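Local coordinates for bromo domain-containing protein (Trypanosoma brucei brucei, PDB 5KO4) that is of unknown function but contains a bromodomain, the four-helix module that in its relatives binds acetylated lysine, at residues 41-46 with 69-74. Residues are numbered along the deposited sequence; the frame is centred on the assembly and turned at random. Where two conformers were deposited one is given.
Sequences ISHPMW and MRLVVQ
L71 reaches from helix 62-80 into the angle between H43 and M45 of the loop 41-46. Its CG stands anti to the backbone N (chi1 179°), and from there methyl CD2 touches both neighbours. It sits over one face of the H43 imidazole, 3.8 Å from the ring centroid and offset toward the rim near ND1, a CH-pi contact that is less certain because H43 was modelled in two conformers. The same methyl lies 3.7 Å from M45 CB and 3.5 Å from H43 O, a carbonyl hydrogen-bonded to N75 ND2 one turn further along the helix. A forked leucine suits this place: CD2 serves the ring and M45, while CD1 also lies beside H43 O, at 3.8 Å. Next along, V72 offers a compact beta-branched side chain close to the helix surface, where CG2 meets M45 CG at 3.6 Å and comes within 3.9 Å of W46 N. The unbranched M45 chain, bent at chi2 and chi3 (both 53°), fits between helix 62-80 and helix 47-55, where it also touches I50 and R53. Apolar packing and the bond from N75 to the H43 carbonyl thus fasten the segment leading into helix 47-55 against helix 62-80, within the left-handed four-helix bundle characteristic of bromodomains.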
ATOM      1  N   ILE A  41       8.713   4.808 -10.237  1.00 11.76           N
ATOM      2  CA  ILE A  41       8.580   6.202  -9.784  1.00 10.45           C
ATOM      3  C   ILE A  41       9.952   6.844  -9.696  1.00 13.41           C
ATOM      4  O   ILE A  41      10.765   6.465  -8.851  1.00 13.10           O
ATOM      5  CB  ILE A  41       7.850   6.213  -8.427  1.00 11.31           C
ATOM      6  CG1 ILE A  41       6.431   5.603  -8.573  1.00 11.30           C
ATOM      7  CG2 ILE A  41       7.774   7.625  -7.845  1.00 11.69           C
ATOM      8  CD1 ILE A  41       5.512   6.308  -9.561  1.00 13.65           C
ATOM      9  N   SER A  42      10.214   7.834 -10.558  0.50 10.78           N
ATOM     10  CA  SER A  42      11.522   8.468 -10.606  0.50 11.31           C
ATOM     11  C   SER A  42      11.781   9.358  -9.399  0.50 12.38           C
ATOM     12  O   SER A  42      12.925   9.456  -8.952  0.50 10.91           O
ATOM     13  CB  SER A  42      11.660   9.299 -11.874  0.50 14.97           C
ATOM     14  OG  SER A  42      11.537   8.476 -13.023  0.50 17.74           O
ATOM     15  N   HIS A  43      10.737  10.005  -8.863  0.50 12.58           N
ATOM     16  CA  HIS A  43      10.909  10.967  -7.792  0.50 13.35           C
ATOM     17  C   HIS A  43       9.940  10.690  -6.611  0.50 12.78           C
ATOM     18  O   HIS A  43       8.921  11.372  -6.464  0.50 12.33           O
ATOM     19  CB  HIS A  43      10.681  12.364  -8.374  0.50 15.43           C
ATOM     20  CG  HIS A  43      11.193  13.480  -7.536  0.50 19.74           C
ATOM     21  ND1 HIS A  43      11.047  14.789  -7.937  0.50 22.56           N
ATOM     22  CD2 HIS A  43      11.797  13.457  -6.326  0.50 22.39           C
ATOM     23  CE1 HIS A  43      11.597  15.519  -6.987  0.50 22.56           C
ATOM     24  NE2 HIS A  43      12.043  14.760  -5.987  0.50 22.87           N
ATOM     25  N   PRO A  44      10.277   9.728  -5.721  1.00  9.65           N
ATOM     26  CA  PRO A  44       9.384   9.432  -4.582  1.00  9.51           C
ATOM     27  C   PRO A  44       9.194  10.634  -3.672  1.00 12.42           C
ATOM     28  O   PRO A  44      10.108  11.455  -3.532  1.00 12.55           O
ATOM     29  CB  PRO A  44      10.114   8.294  -3.855  1.00 11.24           C
ATOM     30  CG  PRO A  44      10.936   7.645  -4.902  1.00 13.43           C
ATOM     31  CD  PRO A  44      11.413   8.787  -5.753  1.00 11.05           C
ATOM     32  N   MET A  45       7.983  10.779  -3.109  1.00  9.96           N
ATOM     33  CA  MET A  45       7.641  11.909  -2.264  1.00  9.25           C
ATOM     34  C   MET A  45       6.601  11.460  -1.277  1.00 11.43           C
ATOM     35  O   MET A  45       5.790  10.586  -1.591  1.00 10.36           O
ATOM     36  CB  MET A  45       7.113  13.064  -3.133  1.00 10.20           C
ATOM     37  CG  MET A  45       6.956  14.402  -2.398  1.00 10.38           C
ATOM     38  SD  MET A  45       8.414  14.986  -1.510  1.00 12.36           S
ATOM     39  CE  MET A  45       9.651  14.913  -2.818  1.00 11.50           C
ATOM     40  N   TRP A  46       6.638  12.006  -0.074  1.00  9.79           N
ATOM     41  CA  TRP A  46       5.719  11.587   0.968  1.00  9.16           C
ATOM     42  C   TRP A  46       5.526  12.729   1.970  1.00 10.11           C
ATOM     43  O   TRP A  46       6.321  13.654   2.000  1.00  9.66           O
ATOM     44  CB  TRP A  46       6.237  10.306   1.638  1.00  9.03           C
ATOM     45  CG  TRP A  46       7.617  10.406   2.223  1.00  9.51           C
ATOM     46  CD1 TRP A  46       7.920  10.597   3.535  1.00 12.46           C
ATOM     47  CD2 TRP A  46       8.868  10.166   1.558  1.00  9.84           C
ATOM     48  NE1 TRP A  46       9.274  10.558   3.722  1.00 12.14           N
ATOM     49  CE2 TRP A  46       9.882  10.265   2.533  1.00 12.91           C
ATOM     50  CE3 TRP A  46       9.229   9.846   0.246  1.00 11.22           C
ATOM     51  CZ2 TRP A  46      11.225  10.112   2.227  1.00 13.32           C
ATOM     52  CZ3 TRP A  46      10.572   9.707  -0.056  1.00 12.74           C
ATOM     53  CH2 TRP A  46      11.554   9.869   0.923  1.00 13.97           C
ATOM     54  N   MET A  69       3.581  18.577  -3.217  1.00  8.20           N
ATOM     55  CA  MET A  69       2.293  18.034  -2.834  1.00  7.98           C
ATOM     56  C   MET A  69       1.634  17.315  -3.995  1.00  9.27           C
ATOM     57  O   MET A  69       1.127  16.197  -3.826  1.00  9.75           O
ATOM     58  CB  MET A  69       1.390  19.162  -2.349  1.00  9.23           C
ATOM     59  CG  MET A  69       1.875  19.830  -1.052  1.00  9.92           C
ATOM     60  SD  MET A  69       1.622  18.792   0.407  1.00 12.00           S
ATOM     61  CE  MET A  69      -0.128  18.968   0.625  1.00 13.28           C
ATOM     62  N   ARG A  70       1.673  17.917  -5.183  1.00  8.92           N
ATOM     63  CA  ARG A  70       1.090  17.314  -6.381  1.00  9.16           C
ATOM     64  C   ARG A  70       1.841  16.039  -6.752  1.00 10.71           C
ATOM     65  O   ARG A  70       1.255  15.092  -7.268  1.00 11.14           O
ATOM     66  CB  ARG A  70       1.117  18.314  -7.550  1.00 10.50           C
ATOM     67  CG  ARG A  70       0.089  19.417  -7.412  1.00 10.56           C
ATOM     68  CD  ARG A  70       0.233  20.478  -8.475  1.00 12.72           C
ATOM     69  NE  ARG A  70      -0.829  21.477  -8.364  1.00 11.72           N
ATOM     70  CZ  ARG A  70      -0.857  22.631  -9.024  1.00 16.69           C
ATOM     71  NH1 ARG A  70       0.128  22.953  -9.860  1.00 16.56           N
ATOM     72  NH2 ARG A  70      -1.861  23.477  -8.847  1.00 16.25           N
ATOM     73  N   LEU A  71       3.142  16.006  -6.496  1.00  8.43           N
ATOM     74  CA  LEU A  71       3.958  14.835  -6.821  1.00  8.30           C
ATOM     75  C   LEU A  71       3.541  13.588  -6.003  1.00  9.27           C
ATOM     76  O   LEU A  71       3.540  12.467  -6.525  1.00  9.60           O
ATOM     77  CB  LEU A  71       5.417  15.182  -6.545  1.00  8.91           C
ATOM     78  CG  LEU A  71       6.452  14.118  -6.783  1.00 11.93           C
ATOM     79  CD1 LEU A  71       6.404  13.605  -8.230  1.00 12.02           C
ATOM     80  CD2 LEU A  71       7.822  14.651  -6.432  1.00 11.67           C
ATOM     81  N   VAL A  72       3.145  13.775  -4.741  1.00  8.32           N
ATOM     82  CA  VAL A  72       2.732  12.627  -3.928  1.00  8.24           C
ATOM     83  C   VAL A  72       1.550  11.934  -4.588  1.00  9.88           C
ATOM     84  O   VAL A  72       1.523  10.702  -4.729  1.00 10.03           O
ATOM     85  CB  VAL A  72       2.352  13.057  -2.498  1.00  9.90           C
ATOM     86  CG1 VAL A  72       1.816  11.876  -1.695  1.00 10.44           C
ATOM     87  CG2 VAL A  72       3.533  13.686  -1.780  1.00  9.70           C
ATOM     88  N   VAL A  73       0.561  12.722  -4.989  1.00  9.01           N
ATOM     89  CA  VAL A  73      -0.657  12.126  -5.539  1.00  9.03           C
ATOM     90  C   VAL A  73      -0.419  11.616  -6.974  1.00 10.09           C
ATOM     91  O   VAL A  73      -0.901  10.526  -7.307  1.00  9.55           O
ATOM     92  CB  VAL A  73      -1.897  13.058  -5.438  1.00 12.34           C
ATOM     93  CG1 VAL A  73      -2.179  13.412  -3.983  1.00 12.16           C
ATOM     94  CG2 VAL A  73      -1.752  14.324  -6.279  1.00 12.26           C
ATOM     95  N   GLN A  74       0.370  12.326  -7.798  1.00  8.67           N
ATOM     96  CA  GLN A  74       0.657  11.817  -9.132  1.00  9.21           C
ATOM     97  C   GLN A  74       1.476  10.517  -9.059  1.00 11.43           C
ATOM     98  O   GLN A  74       1.242   9.598  -9.849  1.00 10.28           O
ATOM     99  CB  GLN A  74       1.378  12.848  -9.988  1.00 10.27           C
ATOM    100  CG  GLN A  74       1.457  12.451 -11.471  1.00 11.97           C
ATOM    101  CD  GLN A  74       0.082  12.252 -12.063  1.00 14.86           C
ATOM    102  OE1 GLN A  74      -0.807  13.117 -11.947  1.00 16.38           O
ATOM    103  NE2 GLN A  74      -0.149  11.111 -12.721  1.00 14.55           N
TER